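Local coordinates for inosine-uridine preferring nucleoside hydrolase family protein (Bacillus anthracis, PDB 2C40), which belongs to the inosine-uridine preferring nucleoside hydrolase family and holds a calcium ion and alpha-D-ribofuranose in one pocket, at residues V32-P36 against I60-S65; G152-R156 against R278-T282; R183-A187 against G285-H289. One frame throughout, in Å; residues are numbered along the deposited sequence.

Contact 1 of 3, residues V32-P36 against I60-S65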
ATOM      1  N   VAL A  32      22.888  10.802   5.241  1.00 43.34           N
ATOM      2  CA  VAL A  32      21.842  10.176   4.442  1.00 43.22           C
ATOM      3  C   VAL A  32      21.323  11.267   3.553  1.00 42.62           C
ATOM      4  O   VAL A  32      21.259  12.401   3.981  1.00 43.89           O
ATOM      5  CB  VAL A  32      20.730   9.583   5.328  1.00 42.96           C
ATOM      6  CG1 VAL A  32      19.679   8.920   4.493  1.00 43.49           C
ATOM      7  CG2 VAL A  32      21.313   8.565   6.281  1.00 44.09           C
ATOM      8  N   SER A  33      21.025  10.943   2.303  1.00 42.45           N
ATOM      9  CA  SER A  33      20.320  11.866   1.411  1.00 42.88           C
ATOM     10  C   SER A  33      19.320  11.179   0.484  1.00 42.84           C
ATOM     11  O   SER A  33      19.404   9.974   0.189  1.00 42.12           O
ATOM     12  CB  SER A  33      21.329  12.704   0.629  1.00 43.87           C
ATOM     13  OG  SER A  33      22.263  11.886  -0.006  1.00 43.72           O
ATOM     14  N   VAL A  34      18.311  11.946   0.084  1.00 43.66           N
ATOM     15  CA  VAL A  34      17.197  11.376  -0.671  1.00 43.16           C
ATOM     16  C   VAL A  34      17.152  12.043  -2.020  1.00 42.97           C
ATOM     17  O   VAL A  34      17.146  13.256  -2.100  1.00 42.04           O
ATOM     18  CB  VAL A  34      15.839  11.565   0.049  1.00 42.82           C
ATOM     19  CG1 VAL A  34      14.682  10.886  -0.732  1.00 42.87           C
ATOM     20  CG2 VAL A  34      15.914  11.077   1.484  1.00 43.58           C
ATOM     21  N   ILE A  35      17.076  11.230  -3.068  1.00 43.01           N
ATOM     22  CA  ILE A  35      16.864  11.755  -4.424  1.00 43.67           C
ATOM     23  C   ILE A  35      15.446  11.364  -4.888  1.00 43.45           C
ATOM     24  O   ILE A  35      15.016  10.219  -4.718  1.00 44.25           O
ATOM     25  CB  ILE A  35      18.015  11.330  -5.448  1.00 43.28           C
ATOM     26  CG1 ILE A  35      17.879  12.117  -6.759  1.00 43.20           C
ATOM     27  CG2 ILE A  35      18.048   9.795  -5.668  1.00 42.52           C
ATOM     28  CD1 ILE A  35      18.927  11.789  -7.783  1.00 44.93           C
ATOM     29  N   PRO A  36      14.687  12.335  -5.432  1.00 43.81           N
ATOM     30  CA  PRO A  36      13.306  12.073  -5.834  1.00 43.68           C
ATOM     31  C   PRO A  36      13.145  11.305  -7.176  1.00 43.79           C
ATOM     32  O   PRO A  36      12.532  11.793  -8.120  1.00 44.02           O
ATOM     33  CB  PRO A  36      12.706  13.502  -5.851  1.00 44.14           C
ATOM     34  CG  PRO A  36      13.791  14.335  -6.313  1.00 43.13           C
ATOM     35  CD  PRO A  36      15.036  13.762  -5.616  1.00 44.19           C
ATOM     36  N   ILE A  60      21.985  12.132  13.273  1.00 48.29           N
ATOM     37  CA  ILE A  60      22.387  12.468  11.890  1.00 48.42           C
ATOM     38  C   ILE A  60      21.306  13.309  11.208  1.00 47.35           C
ATOM     39  O   ILE A  60      20.226  13.493  11.745  1.00 47.33           O
ATOM     40  CB  ILE A  60      22.686  11.207  11.007  1.00 48.64           C
ATOM     41  CG1 ILE A  60      21.513  10.238  10.986  1.00 50.01           C
ATOM     42  CG2 ILE A  60      23.929  10.477  11.510  1.00 51.91           C
ATOM     43  CD1 ILE A  60      21.683   9.164   9.955  1.00 49.64           C
ATOM     44  N   GLU A  61      21.628  13.821  10.023  1.00 46.68           N
ATOM     45  CA  GLU A  61      20.687  14.613   9.236  1.00 46.27           C
ATOM     46  C   GLU A  61      20.441  13.985   7.875  1.00 44.60           C
ATOM     47  O   GLU A  61      21.277  13.258   7.361  1.00 44.73           O
ATOM     48  CB  GLU A  61      21.189  16.050   9.143  1.00 46.32           C
ATOM     49  CG  GLU A  61      21.480  16.622  10.553  1.00 47.00           C
ATOM     50  CD  GLU A  61      21.831  18.090  10.568  1.00 48.04           C
ATOM     51  OE1 GLU A  61      22.075  18.682   9.476  1.00 47.91           O
ATOM     52  OE2 GLU A  61      21.888  18.638  11.708  1.00 52.26           O
ATOM     53  N   VAL A  62      19.280  14.291   7.310  1.00 43.22           N
ATOM     54  CA  VAL A  62      18.880  13.807   5.994  1.00 42.86           C
ATOM     55  C   VAL A  62      18.838  15.008   5.044  1.00 42.40           C
ATOM     56  O   VAL A  62      18.121  15.971   5.312  1.00 42.33           O
ATOM     57  CB  VAL A  62      17.504  13.074   6.036  1.00 43.04           C
ATOM     58  CG1 VAL A  62      17.153  12.460   4.711  1.00 43.53           C
ATOM     59  CG2 VAL A  62      17.518  11.976   7.088  1.00 42.71           C
ATOM     60  N   ALA A  63      19.615  14.946   3.953  1.00 41.16           N
ATOM     61  CA  ALA A  63      19.619  15.990   2.961  1.00 40.93           C
ATOM     62  C   ALA A  63      18.701  15.666   1.797  1.00 40.84           C
ATOM     63  O   ALA A  63      18.598  14.518   1.355  1.00 40.90           O
ATOM     64  CB  ALA A  63      21.022  16.213   2.453  1.00 40.81           C
ATOM     65  N   ALA A  64      18.066  16.701   1.279  1.00 41.19           N
ATOM     66  CA  ALA A  64      17.234  16.622   0.102  1.00 41.49           C
ATOM     67  C   ALA A  64      18.014  16.968  -1.157  1.00 41.80           C
ATOM     68  O   ALA A  64      18.637  18.040  -1.221  1.00 41.29           O
ATOM     69  CB  ALA A  64      16.023  17.608   0.279  1.00 42.06           C
ATOM     70  N   SER A  65      17.946  16.085  -2.158  1.00 41.50           N
ATOM     71  CA  SER A  65      18.511  16.363  -3.477  1.00 42.01           C
ATOM     72  C   SER A  65      17.729  17.424  -4.230  1.00 42.61           C
ATOM     73  O   SER A  65      16.545  17.604  -3.990  1.00 43.00           O
ATOM     74  CB  SER A  65      18.517  15.090  -4.331  1.00 42.72           C
ATOM     75  OG  SER A  65      19.024  15.359  -5.606  1.00 42.35           O
TER

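Contact 2 of 3, residues G152-R156 against R278-T282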
ATOM      1  N   GLY A 152      22.620  -0.931  -9.621  1.00 40.75           N
ATOM      2  CA  GLY A 152      22.384  -0.450 -10.979  1.00 40.96           C
ATOM      3  C   GLY A 152      22.879  -1.451 -12.003  1.00 41.50           C
ATOM      4  O   GLY A 152      23.670  -2.371 -11.701  1.00 40.51           O
ATOM      5  N   GLY A 153      22.350  -1.299 -13.212  1.00 41.91           N
ATOM      6  CA  GLY A 153      22.846  -1.994 -14.392  1.00 41.84           C
ATOM      7  C   GLY A 153      22.317  -3.397 -14.528  1.00 42.25           C
ATOM      8  O   GLY A 153      21.677  -3.912 -13.615  1.00 41.21           O
ATOM      9  N   THR A 154      22.584  -3.964 -15.703  1.00 42.56           N
ATOM     10  CA  THR A 154      22.388  -5.378 -15.995  1.00 42.94           C
ATOM     11  C   THR A 154      23.214  -5.773 -17.235  1.00 43.38           C
ATOM     12  O   THR A 154      23.475  -4.945 -18.146  1.00 43.83           O
ATOM     13  CB  THR A 154      20.854  -5.732 -16.177  1.00 43.08           C
ATOM     14  OG1 THR A 154      20.665  -7.135 -16.307  1.00 40.40           O
ATOM     15  CG2 THR A 154      20.212  -5.016 -17.398  1.00 43.82           C
ATOM     16  N   PHE A 155      23.643  -7.029 -17.244  1.00 42.97           N
ATOM     17  CA  PHE A 155      24.417  -7.588 -18.365  1.00 43.21           C
ATOM     18  C   PHE A 155      23.661  -8.719 -19.055  1.00 42.87           C
ATOM     19  O   PHE A 155      24.174  -9.317 -19.985  1.00 42.71           O
ATOM     20  CB  PHE A 155      25.845  -7.993 -17.923  1.00 42.08           C
ATOM     21  CG  PHE A 155      26.646  -6.830 -17.345  1.00 40.32           C
ATOM     22  CD1 PHE A 155      26.717  -6.636 -15.982  1.00 40.67           C
ATOM     23  CD2 PHE A 155      27.289  -5.942 -18.166  1.00 39.55           C
ATOM     24  CE1 PHE A 155      27.394  -5.572 -15.460  1.00 41.24           C
ATOM     25  CE2 PHE A 155      27.981  -4.857 -17.658  1.00 39.74           C
ATOM     26  CZ  PHE A 155      28.045  -4.676 -16.301  1.00 39.84           C
ATOM     27  N   ARG A 156      22.415  -8.940 -18.654  1.00 43.19           N
ATOM     28  CA  ARG A 156      21.453  -9.678 -19.494  1.00 43.98           C
ATOM     29  C   ARG A 156      21.027  -8.864 -20.715  1.00 44.15           C
ATOM     30  O   ARG A 156      21.165  -7.631 -20.746  1.00 42.81           O
ATOM     31  CB  ARG A 156      20.182  -9.986 -18.738  1.00 43.67           C
ATOM     32  CG  ARG A 156      20.334 -10.980 -17.598  1.00 44.80           C
ATOM     33  CD  ARG A 156      19.251 -10.695 -16.619  1.00 46.01           C
ATOM     34  NE  ARG A 156      18.994 -11.733 -15.644  1.00 45.84           N
ATOM     35  CZ  ARG A 156      18.133 -11.574 -14.641  1.00 44.92           C
ATOM     36  NH1 ARG A 156      17.498 -10.434 -14.494  1.00 43.81           N
ATOM     37  NH2 ARG A 156      17.925 -12.552 -13.766  1.00 46.83           N
ATOM     38  N   ARG A 278      22.039   1.420 -20.909  1.00 42.14           N
ATOM     39  CA  ARG A 278      22.611   0.067 -21.055  1.00 42.24           C
ATOM     40  C   ARG A 278      24.071  -0.021 -20.579  1.00 42.53           C
ATOM     41  O   ARG A 278      24.891   0.792 -20.946  1.00 43.11           O
ATOM     42  CB  ARG A 278      22.526  -0.425 -22.512  1.00 41.67           C
ATOM     43  CG  ARG A 278      22.617  -1.962 -22.669  1.00 41.23           C
ATOM     44  CD  ARG A 278      22.962  -2.369 -24.071  1.00 41.06           C
ATOM     45  NE  ARG A 278      21.894  -2.138 -25.057  1.00 38.54           N
ATOM     46  CZ  ARG A 278      22.073  -2.334 -26.369  1.00 38.39           C
ATOM     47  NH1 ARG A 278      23.225  -2.778 -26.820  1.00 37.16           N
ATOM     48  NH2 ARG A 278      21.102  -2.115 -27.235  1.00 40.25           N
ATOM     49  N   THR A 279      24.354  -1.039 -19.755  1.00 43.16           N
ATOM     50  CA  THR A 279      25.678  -1.387 -19.321  1.00 42.67           C
ATOM     51  C   THR A 279      26.097  -2.615 -20.094  1.00 43.11           C
ATOM     52  O   THR A 279      25.341  -3.600 -20.183  1.00 43.06           O
ATOM     53  CB  THR A 279      25.707  -1.707 -17.812  1.00 43.02           C
ATOM     54  OG1 THR A 279      24.710  -2.687 -17.502  1.00 41.30           O
ATOM     55  CG2 THR A 279      25.494  -0.450 -16.975  1.00 42.67           C
ATOM     56  N   VAL A 280      27.321  -2.558 -20.634  1.00 43.03           N
ATOM     57  CA  VAL A 280      27.821  -3.503 -21.616  1.00 42.70           C
ATOM     58  C   VAL A 280      29.252  -3.909 -21.223  1.00 43.12           C
ATOM     59  O   VAL A 280      30.082  -3.048 -20.994  1.00 42.66           O
ATOM     60  CB  VAL A 280      27.851  -2.848 -23.049  1.00 42.36           C
ATOM     61  CG1 VAL A 280      28.377  -3.814 -24.089  1.00 42.00           C
ATOM     62  CG2 VAL A 280      26.487  -2.346 -23.449  1.00 41.98           C
ATOM     63  N   GLU A 281      29.532  -5.210 -21.164  1.00 43.45           N
ATOM     64  CA  GLU A 281      30.890  -5.685 -20.896  1.00 44.17           C
ATOM     65  C   GLU A 281      31.730  -5.564 -22.175  1.00 43.83           C
ATOM     66  O   GLU A 281      31.323  -6.080 -23.206  1.00 43.02           O
ATOM     67  CB  GLU A 281      30.884  -7.126 -20.381  1.00 43.64           C
ATOM     68  CG  GLU A 281      32.301  -7.667 -20.169  1.00 45.66           C
ATOM     69  CD  GLU A 281      32.397  -9.133 -19.752  1.00 46.15           C
ATOM     70  OE1 GLU A 281      33.556  -9.590 -19.531  1.00 47.53           O
ATOM     71  OE2 GLU A 281      31.349  -9.806 -19.659  1.00 47.28           O
ATOM     72  N   THR A 282      32.850  -4.845 -22.089  1.00 44.36           N
ATOM     73  CA  THR A 282      33.743  -4.559 -23.213  1.00 45.72           C
ATOM     74  C   THR A 282      35.151  -4.770 -22.704  1.00 46.80           C
ATOM     75  O   THR A 282      35.422  -4.383 -21.576  1.00 47.39           O
ATOM     76  CB  THR A 282      33.734  -3.062 -23.647  1.00 45.85           C
ATOM     77  OG1 THR A 282      32.445  -2.465 -23.513  1.00 46.39           O
ATOM     78  CG2 THR A 282      34.190  -2.940 -25.097  1.00 47.37           C
TER
HETATM   79  O   HOH W   1      21.976  -2.814 -19.148  1.00 34.21           O

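Contact 3 of 3, residues R183-A187 against G285-H289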
ATOM      1  N   ARG A 183      29.647   9.705 -16.064  1.00 42.99           N
ATOM      2  CA  ARG A 183      30.511  10.525 -15.186  1.00 43.90           C
ATOM      3  C   ARG A 183      31.138   9.754 -14.008  1.00 43.47           C
ATOM      4  O   ARG A 183      32.335   9.910 -13.670  1.00 42.65           O
ATOM      5  CB  ARG A 183      29.662  11.548 -14.526  1.00 44.08           C
ATOM      6  CG  ARG A 183      29.729  12.830 -15.112  1.00 50.59           C
ATOM      7  CD  ARG A 183      30.622  13.763 -14.281  1.00 55.98           C
ATOM      8  NE  ARG A 183      31.114  14.776 -15.205  1.00 59.54           N
ATOM      9  CZ  ARG A 183      30.335  15.629 -15.856  1.00 59.30           C
ATOM     10  NH1 ARG A 183      29.028  15.647 -15.639  1.00 60.48           N
ATOM     11  NH2 ARG A 183      30.875  16.496 -16.703  1.00 59.24           N
ATOM     12  N   VAL A 184      30.301   8.964 -13.337  1.00 43.21           N
ATOM     13  CA  VAL A 184      30.794   8.143 -12.218  1.00 43.33           C
ATOM     14  C   VAL A 184      31.777   7.128 -12.793  1.00 43.28           C
ATOM     15  O   VAL A 184      32.899   6.934 -12.268  1.00 44.72           O
ATOM     16  CB  VAL A 184      29.660   7.467 -11.459  1.00 43.61           C
ATOM     17  CG1 VAL A 184      30.204   6.444 -10.477  1.00 44.41           C
ATOM     18  CG2 VAL A 184      28.793   8.515 -10.749  1.00 44.20           C
ATOM     19  N   TRP A 185      31.410   6.532 -13.919  1.00 43.10           N
ATOM     20  CA  TRP A 185      32.273   5.556 -14.563  1.00 43.35           C
ATOM     21  C   TRP A 185      33.635   6.153 -14.962  1.00 43.62           C
ATOM     22  O   TRP A 185      34.620   5.423 -14.952  1.00 42.75           O
ATOM     23  CB  TRP A 185      31.618   4.957 -15.797  1.00 43.06           C
ATOM     24  CG  TRP A 185      31.112   3.529 -15.718  1.00 44.42           C
ATOM     25  CD1 TRP A 185      31.431   2.507 -16.575  1.00 44.08           C
ATOM     26  CD2 TRP A 185      30.187   2.977 -14.778  1.00 44.03           C
ATOM     27  NE1 TRP A 185      30.773   1.380 -16.236  1.00 43.81           N
ATOM     28  CE2 TRP A 185      29.989   1.633 -15.141  1.00 43.47           C
ATOM     29  CE3 TRP A 185      29.502   3.490 -13.666  1.00 43.63           C
ATOM     30  CZ2 TRP A 185      29.142   0.795 -14.441  1.00 40.91           C
ATOM     31  CZ3 TRP A 185      28.693   2.645 -12.957  1.00 43.51           C
ATOM     32  CH2 TRP A 185      28.517   1.311 -13.347  1.00 43.71           C
ATOM     33  N   GLU A 186      33.708   7.439 -15.292  1.00 42.88           N
ATOM     34  CA  GLU A 186      34.992   8.001 -15.644  1.00 44.48           C
ATOM     35  C   GLU A 186      35.827   8.357 -14.399  1.00 43.91           C
ATOM     36  O   GLU A 186      37.029   8.482 -14.506  1.00 45.29           O
ATOM     37  CB  GLU A 186      34.869   9.174 -16.634  1.00 43.71           C
ATOM     38  CG  GLU A 186      34.034  10.324 -16.150  1.00 47.97           C
ATOM     39  CD  GLU A 186      34.096  11.549 -17.089  1.00 48.19           C
ATOM     40  OE1 GLU A 186      35.092  12.319 -17.034  1.00 53.58           O
ATOM     41  OE2 GLU A 186      33.135  11.748 -17.847  1.00 55.66           O
ATOM     42  N   ALA A 187      35.211   8.510 -13.234  1.00 43.89           N
ATOM     43  CA  ALA A 187      35.965   8.833 -12.011  1.00 43.82           C
ATOM     44  C   ALA A 187      36.954   7.719 -11.627  1.00 43.69           C
ATOM     45  O   ALA A 187      36.739   6.510 -11.894  1.00 42.84           O
ATOM     46  CB  ALA A 187      35.013   9.102 -10.836  1.00 43.95           C
ATOM     47  N   GLY A 285      36.501  -1.369 -21.603  1.00 47.85           N
ATOM     48  CA  GLY A 285      35.826  -0.572 -20.570  1.00 46.56           C
ATOM     49  C   GLY A 285      36.549  -0.473 -19.237  1.00 45.35           C
ATOM     50  O   GLY A 285      37.670  -0.872 -19.123  1.00 44.85           O
ATOM     51  N   ARG A 286      35.895   0.108 -18.237  1.00 44.60           N
ATOM     52  CA  ARG A 286      36.461   0.275 -16.912  1.00 44.07           C
ATOM     53  C   ARG A 286      36.006  -0.848 -15.948  1.00 43.91           C
ATOM     54  O   ARG A 286      34.919  -1.439 -16.106  1.00 43.49           O
ATOM     55  CB  ARG A 286      36.116   1.643 -16.330  1.00 43.75           C
ATOM     56  CG  ARG A 286      34.641   1.845 -16.027  1.00 44.62           C
ATOM     57  CD  ARG A 286      34.450   2.759 -14.798  1.00 45.32           C
ATOM     58  NE  ARG A 286      34.786   2.055 -13.596  1.00 44.70           N
ATOM     59  CZ  ARG A 286      35.271   2.580 -12.473  1.00 41.67           C
ATOM     60  NH1 ARG A 286      35.436   3.890 -12.286  1.00 37.38           N
ATOM     61  NH2 ARG A 286      35.582   1.731 -11.504  1.00 43.53           N
ATOM     62  N   PRO A 287      36.878  -1.194 -14.990  1.00 43.66           N
ATOM     63  CA  PRO A 287      36.595  -2.273 -14.049  1.00 43.51           C
ATOM     64  C   PRO A 287      35.459  -2.010 -13.049  1.00 43.95           C
ATOM     65  O   PRO A 287      35.377  -0.953 -12.390  1.00 42.97           O
ATOM     66  CB  PRO A 287      37.944  -2.488 -13.359  1.00 44.13           C
ATOM     67  CG  PRO A 287      38.644  -1.170 -13.504  1.00 43.88           C
ATOM     68  CD  PRO A 287      38.261  -0.683 -14.828  1.00 43.84           C
ATOM     69  N   VAL A 288      34.606  -3.017 -12.959  1.00 43.64           N
ATOM     70  CA  VAL A 288      33.456  -3.012 -12.111  1.00 44.43           C
ATOM     71  C   VAL A 288      33.392  -4.411 -11.496  1.00 43.92           C
ATOM     72  O   VAL A 288      33.595  -5.408 -12.169  1.00 43.64           O
ATOM     73  CB  VAL A 288      32.196  -2.558 -12.939  1.00 44.85           C
ATOM     74  CG1 VAL A 288      31.012  -3.162 -12.510  1.00 45.17           C
ATOM     75  CG2 VAL A 288      32.027  -1.035 -12.861  1.00 46.78           C
ATOM     76  N   HIS A 289      33.119  -4.452 -10.199  1.00 43.84           N
ATOM     77  CA  HIS A 289      33.066  -5.676  -9.400  1.00 42.98           C
ATOM     78  C   HIS A 289      31.608  -6.085  -9.180  1.00 42.31           C
ATOM     79  O   HIS A 289      30.905  -5.564  -8.338  1.00 41.93           O
ATOM     80  CB  HIS A 289      33.802  -5.426  -8.077  1.00 43.25           C
ATOM     81  CG  HIS A 289      35.162  -4.821  -8.263  1.00 44.90           C
ATOM     82  ND1 HIS A 289      36.225  -5.526  -8.784  1.00 47.07           N
ATOM     83  CD2 HIS A 289      35.619  -3.567  -8.036  1.00 47.08           C
ATOM     84  CE1 HIS A 289      37.280  -4.737  -8.856  1.00 47.68           C
ATOM     85  NE2 HIS A 289      36.936  -3.542  -8.416  1.00 46.96           N
TER

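Contact 1 of 3, residues V32-P36 against I60-S65
Two parallel strands run side by side here, and three backbone hydrogen bonds join them. Val32 O accepts from Ala63 N at 3.0 Å. Val34 N donates to Ala63 O at 2.9 Å. Val34 O then accepts from Ser65 N at 2.9 Å, so the pairing continues one residue past strand 62-64. Val62 CA also lies 3.4 Å from Val32 O, a CA-H...O contact beside the first bond. The remaining edges turn outward: Ser33 bonds through its backbone to Phe6 and His8 of the next strand, and Val62 to His99 and Ala101. Side chains alternate across the sheet. Val32, Val34 and Val62 share one face, with Val34 CG2 3.7 Å from Val62 CG1. On the other face, Ser33 CB and Ala63 CB are 4.0 Å apart. The hydroxyls find partners outside the pair: Ser33 OG is hydrogen-bonded to Tyr5 OH and Asn7 OD1, and Ser65 OG to Asp130 OD1 and Ser67 N. The strands and helix 41-55 form a beta-alpha-beta crossover at one side of the main sheet. With both serine hydroxyls hydrogen-bonded and Val34 and Val62 packed under helix 41-55, this is a largely buried pairing at the sheet's border, its peptides bonded strand to strand.

Contact 2 of 3, residues G152-R156 against R278-T282
Gly152 follows strand 145-151 and keeps close to the neighbouring strand through a backbone bond to Ile194. Gly153 comes next. Its CA lies 3.7 Å from Thr279 OG1, and a CB on this residue would sit tightly against that hydroxyl. Its phi is positive as well, so glycine suits the site on both counts. Gly153 N also bonds to Glu171 OE2, and Glu171 lines the alpha-D-ribofuranose pocket.

Thr154 makes the direct polar link. Its carbonyl, Thr154 O, accepts from Thr279 OG1 at 2.7 Å. A water reinforces the join: it donates to Thr154 O at 2.8 Å and accepts from Thr279 N at 3.0 Å. The Thr154 side chain starts away from the strand, and its OG1 bonds to Glu197 OE2. The contact thus ties the loop after a parallel strand of the central sheet to strand 279-281, the outermost strand of the antiparallel part within this chain. That strand pairs with strand 261-269 through Val280 and Ile268.

Phe155 is the residue of 152-156 most covered by the strand segment. Its CA-to-CB bond points sideways, yet the ring reaches the strand. Phe155 CE2 is 3.9 Å from Thr279 CB, and Phe155 CD2 is 3.7 Å from Thr279 O. Thr279 OG1 lies over one ring face, and Glu281 N is at the ring edge. The ring also touches Ile265 and Ser267 of strand 261-269. Arg156 N makes a weak bond back to Thr154 OG1 at 3.4 Å, while the Arg156 side chain starts away from the strand.

Contact 3 of 3, residues R183-A187 against G285-H289
Trp185 and Arg286 make most of this contact. The CA-to-CB bond of Arg286 points toward the helix; chi1 in p and chi3 in m then bend the chain beside the indole. Arg286 CG comes within 3.3 Å of Trp185 CD1, and Arg286 NE is over one face of the ring. The guanidinium lies nearly over the five-membered ring but too high for a strong cation-pi pair: Arg286 CZ is 5.6 Å from its centroid, at most a weak attraction. The bend also brings the guanidinium back to its own strand. Arg286 NE and NH2 both donate to Pro287 O, at 3.3 and 2.8 Å. Arg286 NH1 donates to Trp185 O at 3.2 Å, although the position of that carbonyl is less certain. The guanidinium thus lies by the C-terminal end of the helix, where Ala187 leaves helical geometry. Trp185 has an off-rotamer chi1 of -107°. Its indole extends along the sheet, and Trp185 CZ2 reaches Val288 CG2 at 3.8 Å. Trp185 NE1 is buried and has no partner in the model. Arg286 NH2 also bonds to Ile189 O. This is packing of helix 178-186 on the central sheet: Trp185 touches Ile191 of parallel strand 191-194 and Ser267 and Val269 of antiparallel strand 261-269, with strand 286-292 between them.

All three contacts reach the same mixed sheet. Contact 1 is buried and lies nearer the centre of the chain, about 12 Å from centre to centre. Contacts 2 and 3 lie about 18 Å out on the same measure; contact 3 is buried, while contact 2 is partly exposed. Contact 1 joins two parallel strands by regular backbone bonds. The others join unlike elements: a loop with a strand in contact 2, a helix with a strand in contact 3. There side chains bond to backbone carbonyls: a threonine hydroxyl, helped by a water between two backbone groups, or an arginine beside a tryptophan. Strands 279-281 and 286-292 follow each other in the chain, and each flanks strand 261-269.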